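Local coordinates for ancylostoma secreted protein 1 (Necator americanus, PDB 3NT8), which is a secreted two-CAP-domain protein probably associated with the transition of infective hookworm larvae to parasitism, at residues Asn224-Ser229 and Ser236-Phe241. Residues are numbered along the deposited sequence; the frame is centred on the assembly and turned at random.
Sequences NQQCPS and SVRDTF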
loop_
_atom_site.group_PDB
_atom_site.type_symbol
_atom_site.label_atom_id
_atom_site.label_comp_id
_atom_site.label_asym_id
_atom_site.label_seq_id
_atom_site.Cartn_x
_atom_site.Cartn_y
_atom_site.Cartn_z
ATOM N N ASN A 224 -13.859 -17.910 2.625
ATOM C CA ASN A 224 -14.637 -17.475 1.475
ATOM C C ASN A 224 -16.084 -17.835 1.734
ATOM O O ASN A 224 -16.615 -18.726 1.090
ATOM C CB ASN A 224 -14.147 -18.116 0.141
ATOM C CG ASN A 224 -15.024 -17.686 -1.089
ATOM O OD1 ASN A 224 -15.462 -16.529 -1.179
ATOM N ND2 ASN A 224 -15.268 -18.620 -2.025
ATOM N N GLN A 225 -16.698 -17.164 2.696
ATOM C CA GLN A 225 -18.110 -17.403 3.002
ATOM C C GLN A 225 -19.090 -16.377 2.375
ATOM O O GLN A 225 -20.278 -16.695 2.200
ATOM C CB GLN A 225 -18.305 -17.522 4.513
ATOM C CG GLN A 225 -17.821 -16.260 5.309
ATOM C CD GLN A 225 -17.824 -16.425 6.856
ATOM O OE1 GLN A 225 -17.204 -17.362 7.417
ATOM N NE2 GLN A 225 -18.501 -15.472 7.551
ATOM N N GLN A 226 -18.587 -15.174 2.045
ATOM C CA GLN A 226 -19.434 -14.084 1.548
ATOM C C GLN A 226 -19.984 -14.448 0.175
ATOM O O GLN A 226 -21.203 -14.334 -0.055
ATOM C CB GLN A 226 -18.681 -12.746 1.498
ATOM C CG GLN A 226 -18.338 -12.175 2.869
ATOM C CD GLN A 226 -17.728 -10.760 2.850
ATOM O OE1 GLN A 226 -18.171 -9.902 2.126
ATOM N NE2 GLN A 226 -16.686 -10.538 3.654
ATOM N N CYS A 227 -19.090 -14.904 -0.711
ATOM C CA CYS A 227 -19.426 -15.302 -2.076
ATOM C C CYS A 227 -18.886 -16.695 -2.412
ATOM O O CYS A 227 -17.818 -16.814 -2.954
ATOM C CB CYS A 227 -18.847 -14.284 -3.052
ATOM S SG CYS A 227 -19.358 -12.520 -2.737
ATOM N N PRO A 228 -19.625 -17.765 -2.083
ATOM C CA PRO A 228 -19.026 -19.125 -2.210
ATOM C C PRO A 228 -18.913 -19.633 -3.646
ATOM O O PRO A 228 -18.097 -20.513 -3.919
ATOM C CB PRO A 228 -19.984 -20.021 -1.405
ATOM C CG PRO A 228 -20.964 -19.070 -0.713
ATOM C CD PRO A 228 -20.980 -17.806 -1.507
ATOM N N SER A 229 -19.735 -19.101 -4.554
ATOM C CA SER A 229 -19.653 -19.445 -5.960
ATOM C C SER A 229 -18.453 -18.856 -6.703
ATOM O O SER A 229 -18.131 -19.320 -7.794
ATOM C CB SER A 229 -20.929 -18.998 -6.654
ATOM O OG SER A 229 -22.007 -19.717 -6.080
ATOM N N SER A 236 -11.245 -11.580 3.564
ATOM C CA SER A 236 -10.404 -10.560 4.118
ATOM C C SER A 236 -10.217 -9.473 3.072
ATOM O O SER A 236 -10.355 -8.283 3.377
ATOM C CB SER A 236 -9.062 -11.156 4.639
ATOM O OG SER A 236 -8.062 -11.282 3.618
ATOM N N VAL A 237 -9.972 -9.878 1.825
ATOM C CA VAL A 237 -9.738 -8.939 0.718
ATOM C C VAL A 237 -10.985 -8.109 0.401
ATOM O O VAL A 237 -10.857 -6.902 0.158
ATOM C CB VAL A 237 -9.157 -9.625 -0.530
ATOM C CG1 VAL A 237 -8.715 -8.604 -1.603
ATOM C CG2 VAL A 237 -7.913 -10.512 -0.139
ATOM N N ARG A 238 -12.162 -8.746 0.460
ATOM C CA ARG A 238 -13.436 -8.079 0.260
ATOM C C ARG A 238 -13.572 -6.967 1.273
ATOM O O ARG A 238 -13.875 -5.820 0.913
ATOM C CB ARG A 238 -14.610 -9.050 0.386
ATOM C CG ARG A 238 -14.621 -10.201 -0.658
ATOM C CD ARG A 238 -15.814 -11.169 -0.526
ATOM N NE ARG A 238 -15.831 -12.104 -1.649
ATOM C CZ ARG A 238 -15.590 -13.411 -1.565
ATOM N NH1 ARG A 238 -15.335 -13.977 -0.391
ATOM N NH2 ARG A 238 -15.606 -14.159 -2.660
ATOM N N ASP A 239 -13.389 -7.301 2.550
ATOM C CA ASP A 239 -13.541 -6.305 3.632
ATOM C C ASP A 239 -12.495 -5.183 3.550
ATOM O O ASP A 239 -12.749 -4.073 3.977
ATOM C CB ASP A 239 -13.461 -6.947 4.997
ATOM C CG ASP A 239 -14.556 -7.959 5.246
ATOM O OD1 ASP A 239 -15.703 -7.783 4.741
ATOM O OD2 ASP A 239 -14.265 -8.926 5.990
ATOM N N THR A 240 -11.312 -5.480 3.038
ATOM C CA THR A 240 -10.386 -4.433 2.791
ATOM C C THR A 240 -10.922 -3.399 1.788
ATOM O O THR A 240 -11.010 -2.204 2.107
ATOM C CB THR A 240 -9.037 -4.973 2.396
ATOM O OG1 THR A 240 -8.587 -5.825 3.447
ATOM C CG2 THR A 240 -8.048 -3.849 2.280
ATOM N N PHE A 241 -11.294 -3.838 0.590
ATOM C CA PHE A 241 -11.863 -2.911 -0.400
ATOM C C PHE A 241 -13.039 -2.150 0.149
ATOM O O PHE A 241 -13.128 -0.939 -0.088
ATOM C CB PHE A 241 -12.303 -3.618 -1.683
ATOM C CG PHE A 241 -11.170 -3.937 -2.652
ATOM C CD1 PHE A 241 -10.499 -2.923 -3.320
ATOM C CD2 PHE A 241 -10.838 -5.259 -2.951
ATOM C CE1 PHE A 241 -9.458 -3.198 -4.249
ATOM C CE2 PHE A 241 -9.806 -5.552 -3.866
ATOM C CZ PHE A 241 -9.140 -4.530 -4.515
#
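Arg-238 reaches out of the first helix of the second CAP domain, helix 235-253, and meets the side-chain amide of Asn-224 end-on, in the loop that leads into that helix. Both terminal nitrogens give a hydrogen bond to the one oxygen: NH1 lies 2.7 Å from Asn-224 OD1, in its carbonyl plane, and NH2 lies 2.8 Å from the same OD1 but tilted 27° out of that plane. Amide and guanidinium are nearly coplanar, 23° apart, and neither N-H...O bond is straight, as expected when a fork closes on a single acceptor. Cys-227 covers one face of the guanidinium, its CB 3.3 Å from Arg-238 NH2. Gln-226 runs past the arginine in the opposite direction, with its CB 3.8 Å from Arg-238 CD. At the end of the Gln-226 side chain, NE2 donates to Asp-239 OD1 at 3.1 Å, coming from above the carboxylate plane.

Two acids outside the segments complete the grip on the guanidinium. Arg-238 chi2 and chi3 are both near 180°, and the straight chain carries the charged end across to the loop. There NE forms a salt bridge with Glu-281 of helix 278-288 and NH1 another with Asp-235, so this buried charge is probably well balanced. In the second shell, Asp-235 also accepts the backbone N-H groups of Gln-225 and Gln-226, tying the loop to the start of the helix. The disulfide from Cys-227 to Cys-278 fastens the same loop to helix 278-288, and its Cys-227 SG sits 3.7 Å from Arg-238 NE.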